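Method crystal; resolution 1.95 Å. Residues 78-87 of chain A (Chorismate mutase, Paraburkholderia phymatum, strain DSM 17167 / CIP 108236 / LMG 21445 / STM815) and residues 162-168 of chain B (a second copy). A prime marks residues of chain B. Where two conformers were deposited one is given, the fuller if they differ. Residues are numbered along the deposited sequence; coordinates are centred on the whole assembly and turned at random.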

ATOM      1  N   VAL A  78      -7.894  -4.262   1.358  1.00 13.57           N
ATOM      2  CA  VAL A  78      -7.024  -5.373   0.989  0.51 13.49           C
ATOM      3  C   VAL A  78      -5.629  -4.868   0.627  1.00 12.87           C
ATOM      4  O   VAL A  78      -4.639  -5.528   0.940  1.00 17.26           O
ATOM      5  CB  VAL A  78      -7.647  -6.223  -0.133  0.51 18.50           C
ATOM      6  CG1 VAL A  78      -8.965  -6.803   0.326  0.51 20.31           C
ATOM      7  CG2 VAL A  78      -7.846  -5.403  -1.373  0.51 14.52           C
ATOM      8  N   GLU A  79      -5.509  -3.674   0.044  1.00 12.74           N
ATOM      9  CA  GLU A  79      -4.180  -3.127  -0.247  0.54 12.29           C
ATOM     10  C   GLU A  79      -3.428  -2.775   1.031  1.00 11.78           C
ATOM     11  O   GLU A  79      -2.213  -2.962   1.112  1.00 15.41           O
ATOM     12  CB  GLU A  79      -4.287  -1.888  -1.144  0.54 12.47           C
ATOM     13  CG  GLU A  79      -4.818  -2.169  -2.534  0.54 18.77           C
ATOM     14  CD  GLU A  79      -3.914  -3.088  -3.322  0.54 18.23           C
ATOM     15  OE1 GLU A  79      -2.678  -2.980  -3.178  0.54 24.38           O
ATOM     16  OE2 GLU A  79      -4.431  -3.920  -4.084  0.54 16.14           O
ATOM     17  N   ALA A  80      -4.120  -2.233   2.037  1.00 11.80           N
ATOM     18  CA  ALA A  80      -3.416  -1.942   3.283  1.00 11.92           C
ATOM     19  C   ALA A  80      -2.939  -3.239   3.932  1.00 14.87           C
ATOM     20  O   ALA A  80      -1.832  -3.310   4.480  1.00 12.07           O
ATOM     21  CB  ALA A  80      -4.324  -1.164   4.239  1.00 11.73           C
ATOM     22  N   ASN A  81      -3.761  -4.278   3.849  1.00 11.79           N
ATOM     23  CA  ASN A  81      -3.388  -5.569   4.418  1.00 14.43           C
ATOM     24  C   ASN A  81      -2.160  -6.144   3.714  1.00 19.02           C
ATOM     25  O   ASN A  81      -1.230  -6.630   4.364  1.00 21.09           O
ATOM     26  CB  ASN A  81      -4.590  -6.512   4.331  1.00 12.56           C
ATOM     27  CG  ASN A  81      -4.667  -7.466   5.516  1.00 17.93           C
ATOM     28  OD1 ASN A  81      -4.000  -8.502   5.536  1.00 16.57           O
ATOM     29  ND2 ASN A  81      -5.471  -7.114   6.506  1.00 16.92           N
ATOM     30  N   LYS A  82      -2.131  -6.090   2.381  1.00 13.56           N
ATOM     31  CA  LYS A  82      -0.939  -6.545   1.660  1.00 15.19           C
ATOM     32  C   LYS A  82       0.289  -5.695   1.994  1.00 13.41           C
ATOM     33  O   LYS A  82       1.393  -6.225   2.091  1.00 16.29           O
ATOM     34  CB  LYS A  82      -1.202  -6.552   0.150  1.00 15.54           C
ATOM     35  CG  LYS A  82      -2.396  -7.453  -0.237  1.00 19.27           C
ATOM     36  CD  LYS A  82      -2.521  -7.656  -1.746  1.00 19.56           C
ATOM     37  CE  LYS A  82      -2.916  -6.363  -2.429  1.00 15.04           C
ATOM     38  NZ  LYS A  82      -3.101  -6.601  -3.918  1.00 21.11           N
ATOM     39  N   GLU A  83       0.124  -4.376   2.161  1.00 15.00           N
ATOM     40  CA  GLU A  83       1.242  -3.519   2.571  0.52 14.99           C
ATOM     41  C   GLU A  83       1.932  -4.066   3.815  1.00 15.26           C
ATOM     42  O   GLU A  83       3.167  -4.149   3.888  1.00 15.69           O
ATOM     43  CB  GLU A  83       0.730  -2.100   2.834  0.52 10.93           C
ATOM     44  CG  GLU A  83       1.759  -1.151   3.399  0.52 12.33           C
ATOM     45  CD  GLU A  83       1.253   0.294   3.504  0.52 17.14           C
ATOM     46  OE1 GLU A  83       2.046   1.175   3.872  0.52 11.28           O
ATOM     47  OE2 GLU A  83       0.065   0.552   3.218  0.52 15.00           O
ATOM     48  N   VAL A  84       1.141  -4.433   4.815  1.00 11.53           N
ATOM     49  CA  VAL A  84       1.711  -4.990   6.034  1.00 11.31           C
ATOM     50  C   VAL A  84       2.351  -6.345   5.741  1.00 11.56           C
ATOM     51  O   VAL A  84       3.486  -6.605   6.144  1.00 15.69           O
ATOM     52  CB  VAL A  84       0.636  -5.093   7.129  1.00 13.69           C
ATOM     53  CG1 VAL A  84       1.170  -5.832   8.357  1.00 11.93           C
ATOM     54  CG2 VAL A  84       0.177  -3.690   7.530  1.00 14.31           C
ATOM     55  N   GLN A  85       1.646  -7.213   5.014  1.00 11.73           N
ATOM     56  CA  GLN A  85       2.164  -8.555   4.771  1.00 14.84           C
ATOM     57  C   GLN A  85       3.505  -8.512   4.039  1.00 17.52           C
ATOM     58  O   GLN A  85       4.443  -9.225   4.406  1.00 13.81           O
ATOM     59  CB  GLN A  85       1.167  -9.392   3.967  1.00 15.63           C
ATOM     60  CG  GLN A  85      -0.125  -9.734   4.676  1.00 12.85           C
ATOM     61  CD  GLN A  85      -1.051 -10.533   3.781  1.00 21.53           C
ATOM     62  OE1 GLN A  85      -0.629 -11.508   3.147  1.00 20.37           O
ATOM     63  NE2 GLN A  85      -2.325 -10.134   3.727  1.00 17.49           N
ATOM     64  N   TYR A  86       3.600  -7.720   2.971  1.00 15.08           N
ATOM     65  CA  TYR A  86       4.854  -7.681   2.220  1.00 13.82           C
ATOM     66  C   TYR A  86       5.998  -7.180   3.099  1.00 14.76           C
ATOM     67  O   TYR A  86       7.124  -7.681   3.011  1.00 12.33           O
ATOM     68  CB  TYR A  86       4.723  -6.782   0.990  1.00 14.90           C
ATOM     69  CG  TYR A  86       4.025  -7.390  -0.204  1.00 13.66           C
ATOM     70  CD1 TYR A  86       4.506  -8.564  -0.802  1.00 14.83           C
ATOM     71  CD2 TYR A  86       2.918  -6.767  -0.763  1.00 12.07           C
ATOM     72  CE1 TYR A  86       3.878  -9.106  -1.924  1.00 15.02           C
ATOM     73  CE2 TYR A  86       2.277  -7.293  -1.867  1.00 14.11           C
ATOM     74  CZ  TYR A  86       2.766  -8.469  -2.455  1.00 15.39           C
ATOM     75  OH  TYR A  86       2.116  -9.015  -3.544  1.00 15.87           O
ATOM     76  N   ALA A  87       5.733  -6.169   3.926  1.00 12.22           N
ATOM     77  CA  ALA A  87       6.790  -5.584   4.753  1.00 16.38           C
ATOM     78  C   ALA A  87       7.243  -6.556   5.833  1.00 16.35           C
ATOM     79  O   ALA A  87       8.448  -6.718   6.071  1.00 12.67           O
ATOM     80  CB  ALA A  87       6.311  -4.278   5.387  1.00 17.45           C
TER
ATOM     81  N   LEU B 162       9.075   0.265  -0.175  1.00  9.57           N
ATOM     82  CA  LEU B 162       9.994  -0.377  -1.117  1.00  9.42           C
ATOM     83  C   LEU B 162       9.781  -1.886  -1.118  1.00 11.98           C
ATOM     84  O   LEU B 162       9.819  -2.516  -2.175  1.00 10.15           O
ATOM     85  CB  LEU B 162      11.452  -0.020  -0.794  1.00  9.60           C
ATOM     86  CG  LEU B 162      12.539  -0.487  -1.795  1.00 13.60           C
ATOM     87  CD1 LEU B 162      12.258   0.026  -3.206  1.00 12.03           C
ATOM     88  CD2 LEU B 162      13.906  -0.006  -1.348  1.00 10.92           C
ATOM     89  N   ASP B 163       9.500  -2.485   0.048  1.00 12.36           N
ATOM     90  CA  ASP B 163       9.128  -3.906   0.049  1.00 10.80           C
ATOM     91  C   ASP B 163       7.870  -4.153  -0.784  1.00 16.69           C
ATOM     92  O   ASP B 163       7.718  -5.229  -1.390  1.00 12.63           O
ATOM     93  CB  ASP B 163       8.894  -4.409   1.471  1.00 12.19           C
ATOM     94  CG  ASP B 163      10.207  -4.695   2.231  1.00 21.22           C
ATOM     95  OD1 ASP B 163      11.184  -5.142   1.585  1.00 19.21           O
ATOM     96  OD2 ASP B 163      10.241  -4.508   3.476  1.00 17.72           O
ATOM     97  N   ARG B 164       6.957  -3.177  -0.811  1.00 13.28           N
ATOM     98  CA  ARG B 164       5.751  -3.294  -1.630  1.00 15.64           C
ATOM     99  C   ARG B 164       6.078  -3.195  -3.118  1.00 15.80           C
ATOM    100  O   ARG B 164       5.465  -3.891  -3.942  1.00 11.78           O
ATOM    101  CB  ARG B 164       4.745  -2.205  -1.227  1.00 13.88           C
ATOM    102  CG  ARG B 164       3.464  -2.193  -2.067  1.00 17.53           C
ATOM    103  CD  ARG B 164       2.585  -3.398  -1.723  1.00 18.34           C
ATOM    104  NE  ARG B 164       1.340  -3.452  -2.498  1.00 23.65           N
ATOM    105  CZ  ARG B 164       1.260  -3.899  -3.751  1.00 21.54           C
ATOM    106  NH1 ARG B 164       2.354  -4.310  -4.387  1.00 19.22           N
ATOM    107  NH2 ARG B 164       0.092  -3.927  -4.379  1.00 20.65           N
ATOM    108  N   ALA B 165       7.034  -2.329  -3.480  1.00 14.52           N
ATOM    109  CA  ALA B 165       7.391  -2.117  -4.892  1.00 13.60           C
ATOM    110  C   ALA B 165       8.040  -3.355  -5.522  1.00 16.71           C
ATOM    111  O   ALA B 165       7.781  -3.665  -6.695  1.00 11.58           O
ATOM    112  CB  ALA B 165       8.340  -0.927  -5.033  1.00  8.80           C
ATOM    113  N   VAL B 166       8.899  -4.053  -4.771  1.00 12.15           N
ATOM    114  CA  VAL B 166       9.656  -5.213  -5.260  1.00 11.79           C
ATOM    115  C   VAL B 166       8.838  -6.504  -5.219  1.00 16.94           C
ATOM    116  O   VAL B 166       9.360  -7.592  -5.507  1.00 11.25           O
ATOM    117  CB  VAL B 166      10.959  -5.404  -4.449  1.00 10.70           C
ATOM    118  CG1 VAL B 166      11.820  -4.137  -4.452  1.00 13.62           C
ATOM    119  CG2 VAL B 166      10.637  -5.877  -3.011  1.00 17.06           C
ATOM    120  N   ALA B 167       7.543  -6.385  -4.913  1.00 12.14           N
ATOM    121  CA  ALA B 167       6.683  -7.542  -4.643  1.00 13.41           C
ATOM    122  C   ALA B 167       6.760  -8.647  -5.702  1.00 16.38           C
ATOM    123  O   ALA B 167       6.676  -9.841  -5.373  1.00 15.47           O
ATOM    124  CB  ALA B 167       5.235  -7.066  -4.519  1.00  9.88           C
ATOM    125  N   ARG B 168       6.852  -8.293  -6.981  1.00 12.13           N
ATOM    126  CA  ARG B 168       6.699  -9.342  -7.990  1.00 14.36           C
ATOM    127  C   ARG B 168       7.886  -9.381  -8.933  1.00 22.66           C
ATOM    128  O   ARG B 168       7.767  -9.775 -10.102  1.00 15.03           O
ATOM    129  CB  ARG B 168       5.382  -9.180  -8.741  1.00 21.86           C
ATOM    130  CG  ARG B 168       4.197  -9.492  -7.816  1.00 22.77           C
ATOM    131  CD  ARG B 168       2.889  -9.454  -8.553  1.00 20.37           C
ATOM    132  NE  ARG B 168       2.393  -8.096  -8.811  1.00 14.95           N
ATOM    133  CZ  ARG B 168       1.178  -7.868  -9.301  1.00 15.47           C
ATOM    134  NH1 ARG B 168       0.383  -8.908  -9.567  1.00 14.42           N
ATOM    135  NH2 ARG B 168       0.752  -6.627  -9.505  1.00 17.34           N
TER

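The anchor of this contact is a salt bridge in which Arg164′ NH2 donates to Glu79 OE1 at 3.2 Å, with an N-H...acceptor angle of 171°. The carboxylate oxygen lies at the edge of the guanidinium, near its plane, where the N-H bonds point, so charge and hydrogen-bond direction agree. Neither CA-to-CB bond points at the partner stretch; both residues go sideways, and the length of their side chains brings the charges together.

Glu79 is also held from its own helix. One turn on, Lys82 NZ donates to Glu79 OE2 at 3.0 Å, so the two carboxylate oxygens serve two cations. The price is that Lys82 NZ sits 4.2 Å from Arg164′ NH2, a like-charge approach that the shared carboxylate helps to offset.

Packing centres on Tyr86, whose CA-to-CB bond points toward the other stretch and whose CE2 lies over one face of the Arg164′ guanidinium, while Glu79 OE1 takes its edge. The aliphatic part of the arginine packs here too, with Arg164′ CD 3.5 Å from Tyr86 CD2. Ala167′ CB lies over a face of the tyrosine ring, 3.8 Å from the centroid of the Tyr86 ring, a CH-pi contact. Further out, Asp163′ CB rests 4.0 Å from Tyr86 O.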